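Local coordinates for putative sensory box/GGDEF family protein (PDB 3LID) that is predicted to make cyclic di-GMP from two GTP through its GGDEF domain, with this chain being its extracellular PDC-fold sensor region, at residues A[97-102]-A[173-178]; A[71-76]-A[93-98]; A[31-36]-A[179-184]; A[150-155]-A[253-258]. All blocks are in the same frame, centred on the assembly; numbering follows the deposited sequence.

How the contacts relate
Along the chain the eight segments run 31-36, 71-76, 93-98, 97-102, 150-155, 173-178, 179-184 and 253-258, so contacts 1 and 2 nest inside the loop closed by contact 3, while contact 4 crosses contacts 1 and 3. Contacts 1 and 2 share Y97 and D98 on strand 91-98, and their centres lie about 11 Å apart. Contacts 1 and 3 divide helix 174-181 between them, with centres about 13 Å apart. Contacts 2 and 4 are about 19 Å apart by centres and do not touch. Contact 4 joins the seven-stranded sheet to the loop after strand 246-254 of the six-stranded sheet, and Q34 OE1 of helix 9-45 accepts from V256 N and so links contact 3 to it, consistent with a two-module PDC sensor.

Contact 1 of 4, residues A[97-102]-A[173-178]; sequences YDFKTS and DIEYLS
D173, the last residue of strand 163-173, brings OD2 to the edge of the F99 ring, 3.5 Å from F99 CD2. The other oxygen of this carboxylate works as an N-cap: OD1 takes the N-H of Y176 from well above the carboxylate plane, at 3.1 Å and a fairly straight 166°. A water held by Y97 O and F99 N also lies near D173 OD2, though that last bond is weak. E175 sends an extended side chain to the same ring, with OE1 4.2 Å from F99 CE2, near the ring plane. Y176 carries most of the remaining contact. Its ring edge is turned toward the F99 face in a T-shaped stack, with centroids 5.2 Å apart and planes at 69°. Between the two rings the closest atoms are Y176 CD1 and F99 CG, 3.5 Å apart. F99 reaches the helix because its CG lies between the backbone N and the carbonyl carbon (chi1 74°). Behind it, D98 OD2 accepts the backbone N-H of T101, an Asx motif, and also the T101 hydroxyl OG1. The whole is an N-capped helix start packed on the hairpin turn between strands 91-98 and 103-106 of the PDC sheet.

Contact 2 of 4, residues A[71-76]-A[93-98]; sequences SVARNQ and VRIKYD
Helix segment 71-76 runs nearly along strand segment 93-98: their axes approach to 8.7 Å with a crossing angle of -27°, and the nearest CA atoms are those of A73 and Y97. This is alpha/beta packing of helix 59-76 on the seven-stranded PDC sheet, in which strand 91-98 pairs with strands 79-86 and 103-106. A73, a small residue aimed at the strand, lets the two backbones come close, with A73 CB 3.7 Å from Y97 CB. Looser contact follows at I95, whose CG2 is 4.4 Å from A73 CB. Y97 holds CG anti to its backbone N (chi1 169°), which turns the ring toward the helix. There A73 O stands 3.7 Å above the ring plane, over its centre. R74 points its CB away from the strand, yet R74 CA lies 3.9 Å from Y97 CE1. A104 of strand 103-106 touches A73, R74 and Y97. One water closes the end of the ring, 2.7 Å from Y97 OH and donating to the carbonyl oxygen of R74.

Contact 3 of 4, residues A[31-36]-A[179-184]; sequences NNIQDQ and SLLNYS
I33 overlaps L181 along their lengths, the two side chains sliding past each other in opposite directions with I33 CG1 4.0 Å from L181 CD1. A second, looser touch runs from I33 CD1 to L180 CD2, at 4.5 Å. I33 places CG1 beside its backbone N (chi1 -72°), and from there CD1 extends toward L180. The backbones stay well apart, 10.0 Å between the CA atoms of I33 and L181, so branched side chains alone bridge the gap, and the buried area is a modest 79 Å². The pairing sets the long helix 9-45 against the last turn of helix 174-181, the short helix that leads from strand 163-173 of one sheet to strand 183-184 of the other, consistent with a two-module PDC sensor. L180 is exposed, whereas L181 is buried and also packs on E29 and Y30 of the long helix. I33 meets F255 as well. Just past the helix end, where N182 leaves helical backbone angles, N182 OD1 is hydrogen-bonded to Y30 OH.

Contact 4 of 4, residues A[150-155]-A[253-258]; sequences PSLRIL and IKFVSN. With PO4 (phosphate ion), chain C.
L152 pushes its two methyls into the hollow formed by the F255-V256 corner. CD1 is the deeper bump: it rests 3.5 Å from F255 O and 3.6 Å from F255 CD2, meeting the ring obliquely. L152 CD1 also lies 3.9 Å from V256 CB, and CD2 leans on the same valine. I154 adds the second bump: the I154 side chain crosses that of V256 at about a right angle, and I154 CD1 reaches V256 CG1 at 3.7 Å. V256 adopts left-handed backbone angles (phi 49°, psi 47°), and in this bend its CB points at the strand, while its CG2 lies 3.8 Å above the centre of the F255 ring. V256 is thus wedged between its own neighbour's ring and the two strand residues. R153, between L152 and I154, reaches the other way to a phosphate ion, probably from the crystallisation liquor. R153 NE donates to its O3 at 2.6 Å and 160°, and NH2 donates to O4. The side chains of Y118, K113, R116, R83 and N171 and the backbone N of R139 also bond the ion. Flanking the apolar side are helix 9-45, where I37 and S41 touch I154 and Y30 meets F255 edge-to-face, and strand 131-140, whose A132 packs on L152 and V256.

Contact 1 of 4, residues A[97-102]-A[173-178]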
loop_
_atom_site.group_PDB
_atom_site.type_symbol
_atom_site.label_atom_id
_atom_site.label_comp_id
_atom_site.label_asym_id
_atom_site.label_seq_id
_atom_site.Cartn_x
_atom_site.Cartn_y
_atom_site.Cartn_z
ATOM N N TYR A 97 -5.512 0.666 -14.007
ATOM C CA TYR A 97 -4.698 -0.511 -14.348
ATOM C C TYR A 97 -5.206 -1.658 -13.502
ATOM O O TYR A 97 -5.539 -1.508 -12.277
ATOM C CB TYR A 97 -3.201 -0.211 -14.075
ATOM C CG TYR A 97 -2.355 -1.486 -14.149
ATOM C CD1 TYR A 97 -2.062 -2.054 -15.400
ATOM C CD2 TYR A 97 -1.871 -2.053 -12.982
ATOM C CE1 TYR A 97 -1.262 -3.191 -15.489
ATOM C CE2 TYR A 97 -1.060 -3.219 -13.020
ATOM C CZ TYR A 97 -0.768 -3.746 -14.281
ATOM O OH TYR A 97 0.024 -4.883 -14.304
ATOM N N ASP A 98 -5.261 -2.840 -14.132
ATOM C CA ASP A 98 -5.772 -3.996 -13.433
ATOM C C ASP A 98 -4.651 -5.063 -13.406
ATOM O O ASP A 98 -4.277 -5.547 -14.461
ATOM C CB ASP A 98 -6.916 -4.639 -14.257
ATOM C CG ASP A 98 -7.448 -5.927 -13.597
ATOM O OD1 ASP A 98 -8.026 -5.880 -12.499
ATOM O OD2 ASP A 98 -7.358 -6.985 -14.241
ATOM N N PHE A 99 -4.093 -5.326 -12.222
ATOM C CA PHE A 99 -2.861 -6.172 -12.235
ATOM C C PHE A 99 -3.123 -7.585 -12.650
ATOM O O PHE A 99 -2.267 -8.221 -13.228
ATOM C CB PHE A 99 -2.066 -6.060 -10.921
ATOM C CG PHE A 99 -2.666 -6.775 -9.717
ATOM C CD1 PHE A 99 -2.411 -8.154 -9.476
ATOM C CD2 PHE A 99 -3.362 -6.067 -8.740
ATOM C CE1 PHE A 99 -2.904 -8.805 -8.305
ATOM C CE2 PHE A 99 -3.889 -6.701 -7.577
ATOM C CZ PHE A 99 -3.637 -8.098 -7.352
ATOM N N LYS A 100 -4.307 -8.092 -12.372
ATOM C CA LYS A 100 -4.565 -9.491 -12.794
ATOM C C LYS A 100 -4.493 -9.737 -14.269
ATOM O O LYS A 100 -3.978 -10.770 -14.698
ATOM C CB LYS A 100 -5.917 -9.989 -12.245
ATOM C CG LYS A 100 -5.866 -10.263 -10.812
ATOM C CD LYS A 100 -7.083 -11.130 -10.432
ATOM C CE LYS A 100 -7.870 -11.684 -11.677
ATOM N NZ LYS A 100 -9.190 -10.915 -11.828
ATOM N N THR A 101 -4.976 -8.826 -15.086
ATOM C CA THR A 101 -4.986 -8.965 -16.522
ATOM C C THR A 101 -3.837 -8.240 -17.169
ATOM O O THR A 101 -3.548 -8.479 -18.336
ATOM C CB THR A 101 -6.261 -8.425 -17.178
ATOM O OG1 THR A 101 -6.405 -7.030 -16.854
ATOM C CG2 THR A 101 -7.504 -9.183 -16.654
ATOM N N SER A 102 -3.259 -7.309 -16.430
ATOM C CA SER A 102 -2.226 -6.365 -16.952
ATOM C C SER A 102 -2.744 -5.303 -17.933
ATOM O O SER A 102 -1.964 -4.678 -18.705
ATOM C CB SER A 102 -1.028 -7.132 -17.552
ATOM O OG SER A 102 -0.541 -8.277 -16.740
ATOM N N ASP A 173 -1.349 0.603 -4.943
ATOM C CA ASP A 173 -2.322 -0.462 -4.681
ATOM C C ASP A 173 -1.737 -1.408 -3.579
ATOM O O ASP A 173 -0.795 -2.200 -3.787
ATOM C CB ASP A 173 -2.454 -1.199 -6.001
ATOM C CG ASP A 173 -3.360 -2.428 -5.922
ATOM O OD1 ASP A 173 -3.808 -2.824 -4.852
ATOM O OD2 ASP A 173 -3.595 -2.995 -6.980
ATOM N N ILE A 174 -2.209 -1.199 -2.348
ATOM C CA ILE A 174 -1.704 -2.023 -1.217
ATOM C C ILE A 174 -2.053 -3.513 -1.345
ATOM O O ILE A 174 -1.263 -4.388 -0.941
ATOM C CB ILE A 174 -2.300 -1.445 0.094
ATOM C CG1 ILE A 174 -1.810 0.018 0.322
ATOM C CG2 ILE A 174 -1.928 -2.305 1.330
ATOM C CD1 ILE A 174 -0.224 0.180 0.438
ATOM N N GLU A 175 -3.164 -3.855 -1.997
ATOM C CA GLU A 175 -3.447 -5.266 -2.212
ATOM C C GLU A 175 -2.422 -5.938 -3.138
ATOM O O GLU A 175 -1.981 -7.047 -2.906
ATOM C CB GLU A 175 -4.843 -5.377 -2.825
ATOM C CG GLU A 175 -5.218 -6.827 -3.237
ATOM C CD GLU A 175 -6.621 -6.870 -3.859
ATOM O OE1 GLU A 175 -6.886 -6.044 -4.759
ATOM O OE2 GLU A 175 -7.453 -7.693 -3.435
ATOM N N TYR A 176 -2.055 -5.238 -4.205
ATOM C CA TYR A 176 -1.022 -5.752 -5.097
ATOM C C TYR A 176 0.304 -5.903 -4.285
ATOM O O TYR A 176 0.960 -6.969 -4.404
ATOM C CB TYR A 176 -0.759 -4.735 -6.234
ATOM C CG TYR A 176 0.423 -5.100 -7.036
ATOM C CD1 TYR A 176 0.330 -6.121 -8.006
ATOM C CD2 TYR A 176 1.670 -4.448 -6.810
ATOM C CE1 TYR A 176 1.453 -6.522 -8.722
ATOM C CE2 TYR A 176 2.821 -4.867 -7.533
ATOM C CZ TYR A 176 2.680 -5.859 -8.462
ATOM O OH TYR A 176 3.861 -6.234 -9.140
ATOM N N LEU A 177 0.711 -4.841 -3.579
ATOM C CA LEU A 177 1.981 -4.909 -2.873
ATOM C C LEU A 177 1.940 -6.079 -1.867
ATOM O O LEU A 177 2.944 -6.762 -1.703
ATOM C CB LEU A 177 2.329 -3.671 -2.094
ATOM C CG LEU A 177 2.732 -2.545 -3.056
ATOM C CD1 LEU A 177 2.982 -1.262 -2.144
ATOM C CD2 LEU A 177 3.977 -2.930 -3.905
ATOM N N SER A 178 0.812 -6.243 -1.146
ATOM C CA SER A 178 0.658 -7.390 -0.211
ATOM C C SER A 178 0.823 -8.711 -0.917
ATOM O O SER A 178 1.491 -9.618 -0.388
ATOM C CB SER A 178 -0.741 -7.334 0.476
ATOM O OG SER A 178 -0.718 -6.137 1.221
HETATM O O HOH W 1 -4.281 -3.098 -10.398
#

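Contact 2 of 4, residues A[71-76]-A[93-98]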
loop_
_atom_site.group_PDB
_atom_site.type_symbol
_atom_site.label_atom_id
_atom_site.label_comp_id
_atom_site.label_asym_id
_atom_site.label_seq_id
_atom_site.Cartn_x
_atom_site.Cartn_y
_atom_site.Cartn_z
ATOM N N SER A 71 1.424 2.986 -20.350
ATOM C CA SER A 71 2.712 2.243 -20.414
ATOM C C SER A 71 3.395 2.187 -19.077
ATOM O O SER A 71 3.992 1.152 -18.701
ATOM C CB SER A 71 3.638 2.895 -21.470
ATOM O OG SER A 71 3.058 2.746 -22.778
ATOM N N VAL A 72 3.397 3.313 -18.364
ATOM C CA VAL A 72 4.069 3.354 -17.048
ATOM C C VAL A 72 3.299 2.376 -16.095
ATOM O O VAL A 72 3.953 1.663 -15.287
ATOM C CB VAL A 72 4.088 4.801 -16.440
ATOM C CG1 VAL A 72 4.534 4.746 -14.975
ATOM C CG2 VAL A 72 5.032 5.657 -17.270
ATOM N N ALA A 73 1.958 2.398 -16.133
ATOM C CA ALA A 73 1.221 1.520 -15.226
ATOM C C ALA A 73 1.535 0.041 -15.531
ATOM O O ALA A 73 1.618 -0.755 -14.600
ATOM C CB ALA A 73 -0.333 1.740 -15.371
ATOM N N ARG A 74 1.555 -0.326 -16.809
ATOM C CA ARG A 74 1.886 -1.728 -17.170
ATOM C C ARG A 74 3.319 -2.108 -16.731
ATOM O O ARG A 74 3.581 -3.283 -16.338
ATOM C CB ARG A 74 1.712 -1.988 -18.684
ATOM C CG ARG A 74 0.196 -1.895 -19.128
ATOM C CD ARG A 74 0.043 -2.404 -20.589
ATOM N NE ARG A 74 0.699 -1.461 -21.494
ATOM C CZ ARG A 74 0.063 -0.460 -22.107
ATOM N NH1 ARG A 74 -1.261 -0.314 -21.986
ATOM N NH2 ARG A 74 0.754 0.343 -22.899
ATOM N N ASN A 75 4.252 -1.157 -16.826
ATOM C CA ASN A 75 5.650 -1.388 -16.456
ATOM C C ASN A 75 5.851 -1.467 -14.934
ATOM O O ASN A 75 6.554 -2.399 -14.440
ATOM C CB ASN A 75 6.492 -0.247 -16.994
ATOM C CG ASN A 75 7.970 -0.351 -16.591
ATOM O OD1 ASN A 75 8.385 0.068 -15.532
ATOM N ND2 ASN A 75 8.760 -0.835 -17.501
ATOM N N GLN A 76 5.153 -0.611 -14.180
ATOM C CA GLN A 76 5.375 -0.531 -12.730
ATOM C C GLN A 76 4.470 -1.467 -11.892
ATOM O O GLN A 76 4.869 -1.820 -10.785
ATOM C CB GLN A 76 5.209 0.929 -12.252
ATOM C CG GLN A 76 6.342 1.804 -12.747
ATOM C CD GLN A 76 7.667 1.397 -12.092
ATOM O OE1 GLN A 76 8.592 0.882 -12.762
ATOM N NE2 GLN A 76 7.726 1.523 -10.834
ATOM N N VAL A 93 -7.700 13.520 -16.262
ATOM C CA VAL A 93 -6.976 12.427 -16.945
ATOM C C VAL A 93 -7.019 11.286 -15.965
ATOM O O VAL A 93 -6.717 11.484 -14.781
ATOM C CB VAL A 93 -5.507 12.719 -17.228
ATOM C CG1 VAL A 93 -4.950 11.578 -18.087
ATOM C CG2 VAL A 93 -5.362 14.049 -18.067
ATOM N N ARG A 94 -7.485 10.123 -16.417
ATOM C CA ARG A 94 -7.594 9.016 -15.461
ATOM C C ARG A 94 -7.225 7.697 -16.158
ATOM O O ARG A 94 -7.967 7.222 -17.041
ATOM C CB ARG A 94 -9.058 8.932 -14.999
ATOM C CG ARG A 94 -9.323 7.777 -14.038
ATOM C CD ARG A 94 -10.687 7.942 -13.354
ATOM N NE ARG A 94 -10.871 6.871 -12.387
ATOM C CZ ARG A 94 -11.999 6.159 -12.223
ATOM N NH1 ARG A 94 -13.115 6.378 -12.951
ATOM N NH2 ARG A 94 -11.995 5.174 -11.299
ATOM N N ILE A 95 -6.075 7.151 -15.771
ATOM C CA ILE A 95 -5.671 5.835 -16.311
ATOM C C ILE A 95 -5.931 4.886 -15.179
ATOM O O ILE A 95 -5.573 5.164 -14.046
ATOM C CB ILE A 95 -4.169 5.895 -16.683
ATOM C CG1 ILE A 95 -3.933 6.774 -17.964
ATOM C CG2 ILE A 95 -3.523 4.505 -16.773
ATOM C CD1 ILE A 95 -4.844 6.675 -19.017
ATOM N N LYS A 96 -6.510 3.744 -15.529
ATOM C CA LYS A 96 -6.786 2.664 -14.537
ATOM C C LYS A 96 -5.986 1.455 -14.992
ATOM O O LYS A 96 -5.830 1.228 -16.205
ATOM C CB LYS A 96 -8.283 2.286 -14.468
ATOM C CG LYS A 96 -9.101 3.522 -14.039
ATOM C CD LYS A 96 -10.527 3.167 -14.102
ATOM C CE LYS A 96 -10.823 2.199 -12.869
ATOM N NZ LYS A 96 -12.326 1.987 -12.658
ATOM N N TYR A 97 -5.512 0.666 -14.007
ATOM C CA TYR A 97 -4.698 -0.511 -14.348
ATOM C C TYR A 97 -5.206 -1.658 -13.502
ATOM O O TYR A 97 -5.539 -1.508 -12.277
ATOM C CB TYR A 97 -3.201 -0.211 -14.075
ATOM C CG TYR A 97 -2.355 -1.486 -14.149
ATOM C CD1 TYR A 97 -2.062 -2.054 -15.400
ATOM C CD2 TYR A 97 -1.871 -2.053 -12.982
ATOM C CE1 TYR A 97 -1.262 -3.191 -15.489
ATOM C CE2 TYR A 97 -1.060 -3.219 -13.020
ATOM C CZ TYR A 97 -0.768 -3.746 -14.281
ATOM O OH TYR A 97 0.024 -4.883 -14.304
ATOM N N ASP A 98 -5.261 -2.840 -14.132
ATOM C CA ASP A 98 -5.772 -3.996 -13.433
ATOM C C ASP A 98 -4.651 -5.063 -13.406
ATOM O O ASP A 98 -4.277 -5.547 -14.461
ATOM C CB ASP A 98 -6.916 -4.639 -14.257
ATOM C CG ASP A 98 -7.448 -5.927 -13.597
ATOM O OD1 ASP A 98 -8.026 -5.880 -12.499
ATOM O OD2 ASP A 98 -7.358 -6.985 -14.241
HETATM O O HOH W 2 1.669 -5.238 -16.420
#

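Contact 3 of 4, residues A[31-36]-A[179-184]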
loop_
_atom_site.group_PDB
_atom_site.type_symbol
_atom_site.label_atom_id
_atom_site.label_comp_id
_atom_site.label_asym_id
_atom_site.label_seq_id
_atom_site.Cartn_x
_atom_site.Cartn_y
_atom_site.Cartn_z
ATOM N N ASN A 31 11.008 -0.812 1.814
ATOM C CA ASN A 31 11.810 0.400 1.626
ATOM C C ASN A 31 12.221 0.605 0.183
ATOM O O ASN A 31 12.231 1.766 -0.324
ATOM C CB ASN A 31 13.104 0.311 2.442
ATOM C CG ASN A 31 12.881 0.311 3.970
ATOM O OD1 ASN A 31 11.896 0.821 4.529
ATOM N ND2 ASN A 31 13.810 -0.326 4.647
ATOM N N ASN A 32 12.553 -0.481 -0.496
ATOM C CA ASN A 32 12.896 -0.369 -1.918
ATOM C C ASN A 32 11.697 0.059 -2.768
ATOM O O ASN A 32 11.769 0.895 -3.691
ATOM C CB ASN A 32 13.494 -1.674 -2.462
ATOM C CG ASN A 32 14.991 -1.754 -2.120
ATOM O OD1 ASN A 32 15.490 -0.851 -1.451
ATOM N ND2 ASN A 32 15.664 -2.852 -2.479
ATOM N N ILE A 33 10.571 -0.527 -2.463
ATOM C CA ILE A 33 9.350 -0.106 -3.194
ATOM C C ILE A 33 9.104 1.431 -2.985
ATOM O O ILE A 33 8.751 2.173 -3.923
ATOM C CB ILE A 33 8.112 -0.912 -2.696
ATOM C CG1 ILE A 33 8.177 -2.376 -3.177
ATOM C CG2 ILE A 33 6.767 -0.231 -3.144
ATOM C CD1 ILE A 33 8.024 -2.542 -4.681
ATOM N N GLN A 34 9.259 1.894 -1.756
ATOM C CA GLN A 34 9.102 3.331 -1.499
ATOM C C GLN A 34 10.071 4.158 -2.376
ATOM O O GLN A 34 9.664 5.177 -2.992
ATOM C CB GLN A 34 9.381 3.613 -0.031
ATOM C CG GLN A 34 9.488 5.121 0.198
ATOM C CD GLN A 34 9.298 5.542 1.616
ATOM O OE1 GLN A 34 8.872 4.814 2.473
ATOM N NE2 GLN A 34 9.529 6.818 1.834
ATOM N N ASP A 35 11.323 3.736 -2.478
ATOM C CA ASP A 35 12.329 4.482 -3.330
ATOM C C ASP A 35 11.828 4.478 -4.804
ATOM O O ASP A 35 11.918 5.488 -5.527
ATOM C CB ASP A 35 13.652 3.692 -3.247
ATOM C CG ASP A 35 14.785 4.402 -3.950
ATOM O OD1 ASP A 35 15.342 5.333 -3.381
ATOM O OD2 ASP A 35 15.029 4.012 -5.089
ATOM N N GLN A 36 11.298 3.357 -5.260
ATOM C CA GLN A 36 10.857 3.194 -6.673
ATOM C C GLN A 36 9.638 4.182 -6.885
ATOM O O GLN A 36 9.502 4.863 -7.898
ATOM C CB GLN A 36 10.384 1.753 -6.873
ATOM C CG GLN A 36 9.960 1.354 -8.216
ATOM C CD GLN A 36 9.535 -0.162 -8.300
ATOM O OE1 GLN A 36 10.046 -1.032 -7.554
ATOM N NE2 GLN A 36 8.612 -0.463 -9.209
ATOM N N SER A 179 0.194 -8.854 -2.077
ATOM C CA SER A 179 0.263 -10.074 -2.851
ATOM C C SER A 179 1.708 -10.323 -3.289
ATOM O O SER A 179 2.167 -11.447 -3.305
ATOM C CB SER A 179 -0.647 -9.961 -4.097
ATOM O OG SER A 179 -0.470 -11.099 -4.971
ATOM N N LEU A 180 2.445 -9.262 -3.569
ATOM C CA LEU A 180 3.822 -9.379 -4.088
ATOM C C LEU A 180 4.790 -9.716 -2.950
ATOM O O LEU A 180 5.726 -10.520 -3.155
ATOM C CB LEU A 180 4.239 -8.013 -4.735
ATOM C CG LEU A 180 5.619 -7.876 -5.343
ATOM C CD1 LEU A 180 5.663 -8.738 -6.634
ATOM C CD2 LEU A 180 5.917 -6.404 -5.623
ATOM N N LEU A 181 4.610 -9.117 -1.781
ATOM C CA LEU A 181 5.684 -9.046 -0.809
ATOM C C LEU A 181 5.450 -9.920 0.434
ATOM O O LEU A 181 6.417 -10.197 1.178
ATOM C CB LEU A 181 5.978 -7.628 -0.345
ATOM C CG LEU A 181 6.391 -6.706 -1.501
ATOM C CD1 LEU A 181 6.619 -5.310 -0.934
ATOM C CD2 LEU A 181 7.580 -7.285 -2.145
ATOM N N ASN A 182 4.206 -10.209 0.744
ATOM C CA ASN A 182 3.915 -10.632 2.143
ATOM C C ASN A 182 3.917 -12.156 2.352
ATOM O O ASN A 182 3.587 -12.603 3.465
ATOM C CB ASN A 182 2.600 -10.112 2.653
ATOM C CG ASN A 182 2.590 -8.627 2.796
ATOM O OD1 ASN A 182 3.628 -7.966 2.614
ATOM N ND2 ASN A 182 1.371 -8.060 3.005
ATOM N N TYR A 183 4.301 -12.914 1.344
ATOM C CA TYR A 183 4.518 -14.373 1.608
ATOM C C TYR A 183 5.892 -14.748 1.152
ATOM O O TYR A 183 6.324 -14.355 0.054
ATOM C CB TYR A 183 3.470 -15.176 0.851
ATOM C CG TYR A 183 3.721 -16.640 1.063
ATOM C CD1 TYR A 183 3.575 -17.188 2.339
ATOM C CD2 TYR A 183 4.140 -17.434 0.015
ATOM C CE1 TYR A 183 3.867 -18.590 2.566
ATOM C CE2 TYR A 183 4.412 -18.829 0.219
ATOM C CZ TYR A 183 4.273 -19.355 1.502
ATOM O OH TYR A 183 4.585 -20.697 1.735
ATOM N N SER A 184 6.603 -15.513 1.987
ATOM C CA SER A 184 7.944 -15.975 1.646
ATOM C C SER A 184 7.892 -17.484 1.455
ATOM O O SER A 184 7.630 -18.211 2.394
ATOM C CB SER A 184 8.906 -15.723 2.797
ATOM O OG SER A 184 10.141 -16.402 2.558
#

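Contact 4 of 4, residues A[150-155]-A[253-258]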
loop_
_atom_site.group_PDB
_atom_site.type_symbol
_atom_site.label_atom_id
_atom_site.label_comp_id
_atom_site.label_asym_id
_atom_site.label_seq_id
_atom_site.Cartn_x
_atom_site.Cartn_y
_atom_site.Cartn_z
ATOM N N PRO A 150 -7.578 -0.821 -0.749
ATOM C CA PRO A 150 -6.777 0.086 0.060
ATOM C C PRO A 150 -5.645 0.723 -0.802
ATOM O O PRO A 150 -4.899 -0.026 -1.513
ATOM C CB PRO A 150 -6.178 -0.815 1.209
ATOM C CG PRO A 150 -6.140 -2.213 0.543
ATOM C CD PRO A 150 -7.338 -2.248 -0.483
ATOM N N SER A 151 -5.606 2.050 -0.816
ATOM C CA SER A 151 -4.651 2.789 -1.686
ATOM C C SER A 151 -3.895 3.775 -0.862
ATOM O O SER A 151 -4.445 4.389 0.055
ATOM C CB SER A 151 -5.357 3.686 -2.767
ATOM O OG SER A 151 -5.867 2.981 -3.835
ATOM N N LEU A 152 -2.602 3.919 -1.214
ATOM C CA LEU A 152 -1.746 4.938 -0.642
ATOM C C LEU A 152 -1.548 5.977 -1.766
ATOM O O LEU A 152 -0.997 5.682 -2.825
ATOM C CB LEU A 152 -0.432 4.261 -0.216
ATOM C CG LEU A 152 0.392 5.136 0.759
ATOM C CD1 LEU A 152 1.528 4.233 1.491
ATOM C CD2 LEU A 152 0.971 6.319 0.052
ATOM N N ARG A 153 -2.130 7.143 -1.581
ATOM C CA ARG A 153 -2.210 8.094 -2.734
ATOM C C ARG A 153 -1.001 9.029 -2.645
ATOM O O ARG A 153 -0.803 9.733 -1.657
ATOM C CB ARG A 153 -3.515 8.935 -2.602
ATOM C CG ARG A 153 -4.738 8.031 -2.955
ATOM C CD ARG A 153 -6.054 8.706 -2.447
ATOM N NE ARG A 153 -7.182 7.822 -2.641
ATOM C CZ ARG A 153 -7.494 6.841 -1.806
ATOM N NH1 ARG A 153 -6.707 6.601 -0.710
ATOM N NH2 ARG A 153 -8.553 6.079 -2.075
ATOM N N ILE A 154 -0.219 9.078 -3.715
ATOM C CA ILE A 154 0.897 10.061 -3.819
ATOM C C ILE A 154 0.268 11.339 -4.476
ATOM O O ILE A 154 -0.524 11.181 -5.439
ATOM C CB ILE A 154 1.956 9.537 -4.746
ATOM C CG1 ILE A 154 2.316 8.060 -4.368
ATOM C CG2 ILE A 154 3.156 10.478 -4.701
ATOM C CD1 ILE A 154 2.826 7.907 -2.904
ATOM N N LEU A 155 0.584 12.500 -3.934
ATOM C CA LEU A 155 -0.063 13.763 -4.309
ATOM C C LEU A 155 0.995 14.770 -4.656
ATOM O O LEU A 155 1.963 14.887 -3.954
ATOM C CB LEU A 155 -0.820 14.247 -3.104
ATOM C CG LEU A 155 -1.813 13.230 -2.535
ATOM C CD1 LEU A 155 -2.351 13.804 -1.205
ATOM C CD2 LEU A 155 -3.065 13.080 -3.562
ATOM N N ILE A 253 7.826 -0.381 10.008
ATOM C CA ILE A 253 8.530 0.454 9.001
ATOM C C ILE A 253 7.746 1.683 8.843
ATOM O O ILE A 253 6.620 1.789 9.414
ATOM C CB ILE A 253 8.584 -0.205 7.640
ATOM C CG1 ILE A 253 7.189 -0.476 7.144
ATOM C CG2 ILE A 253 9.489 -1.490 7.759
ATOM C CD1 ILE A 253 7.173 -1.207 5.664
ATOM N N LYS A 254 8.362 2.655 8.136
ATOM C CA LYS A 254 7.578 3.822 7.772
ATOM C C LYS A 254 7.484 3.778 6.248
ATOM O O LYS A 254 8.516 3.845 5.596
ATOM C CB LYS A 254 8.203 5.109 8.271
ATOM C CG LYS A 254 7.922 5.203 9.808
ATOM C CD LYS A 254 8.382 6.524 10.372
ATOM C CE LYS A 254 8.328 6.570 11.905
ATOM N NZ LYS A 254 7.076 5.971 12.387
ATOM N N PHE A 255 6.265 3.551 5.734
ATOM C CA PHE A 255 6.137 3.305 4.272
ATOM C C PHE A 255 5.377 4.506 3.663
ATOM O O PHE A 255 4.126 4.562 3.753
ATOM C CB PHE A 255 5.382 1.991 4.024
ATOM C CG PHE A 255 5.227 1.689 2.575
ATOM C CD1 PHE A 255 6.343 1.419 1.755
ATOM C CD2 PHE A 255 3.951 1.665 2.025
ATOM C CE1 PHE A 255 6.171 1.127 0.399
ATOM C CE2 PHE A 255 3.754 1.361 0.673
ATOM C CZ PHE A 255 4.820 1.075 -0.149
ATOM N N VAL A 256 6.157 5.423 3.040
ATOM C CA VAL A 256 5.621 6.639 2.424
ATOM C C VAL A 256 4.670 7.338 3.419
ATOM O O VAL A 256 3.531 7.679 3.093
ATOM C CB VAL A 256 4.857 6.308 1.069
ATOM C CG1 VAL A 256 4.852 7.611 0.211
ATOM C CG2 VAL A 256 5.497 5.107 0.326
ATOM N N SER A 257 5.123 7.478 4.663
ATOM C CA SER A 257 4.269 8.044 5.709
ATOM C C SER A 257 5.167 8.399 6.871
ATOM O O SER A 257 6.160 7.746 7.094
ATOM C CB SER A 257 3.284 6.980 6.211
ATOM O OG SER A 257 2.495 7.497 7.261
ATOM N N ASN A 258 4.790 9.377 7.644
ATOM C CA ASN A 258 5.426 9.534 8.931
ATOM C C ASN A 258 4.873 8.595 10.042
ATOM O O ASN A 258 5.466 8.525 11.147
ATOM C CB ASN A 258 5.394 11.024 9.355
ATOM C CG ASN A 258 4.033 11.615 9.301
ATOM O OD1 ASN A 258 3.025 10.983 9.676
ATOM N ND2 ASN A 258 3.955 12.859 8.791
HETATM P P PO4 C . -10.089 7.421 -5.000
HETATM O O1 PO4 C . -10.375 6.406 -6.123
HETATM O O2 PO4 C . -10.705 8.722 -5.533
HETATM O O3 PO4 C . -8.618 7.632 -4.783
HETATM O O4 PO4 C . -10.785 7.000 -3.710
#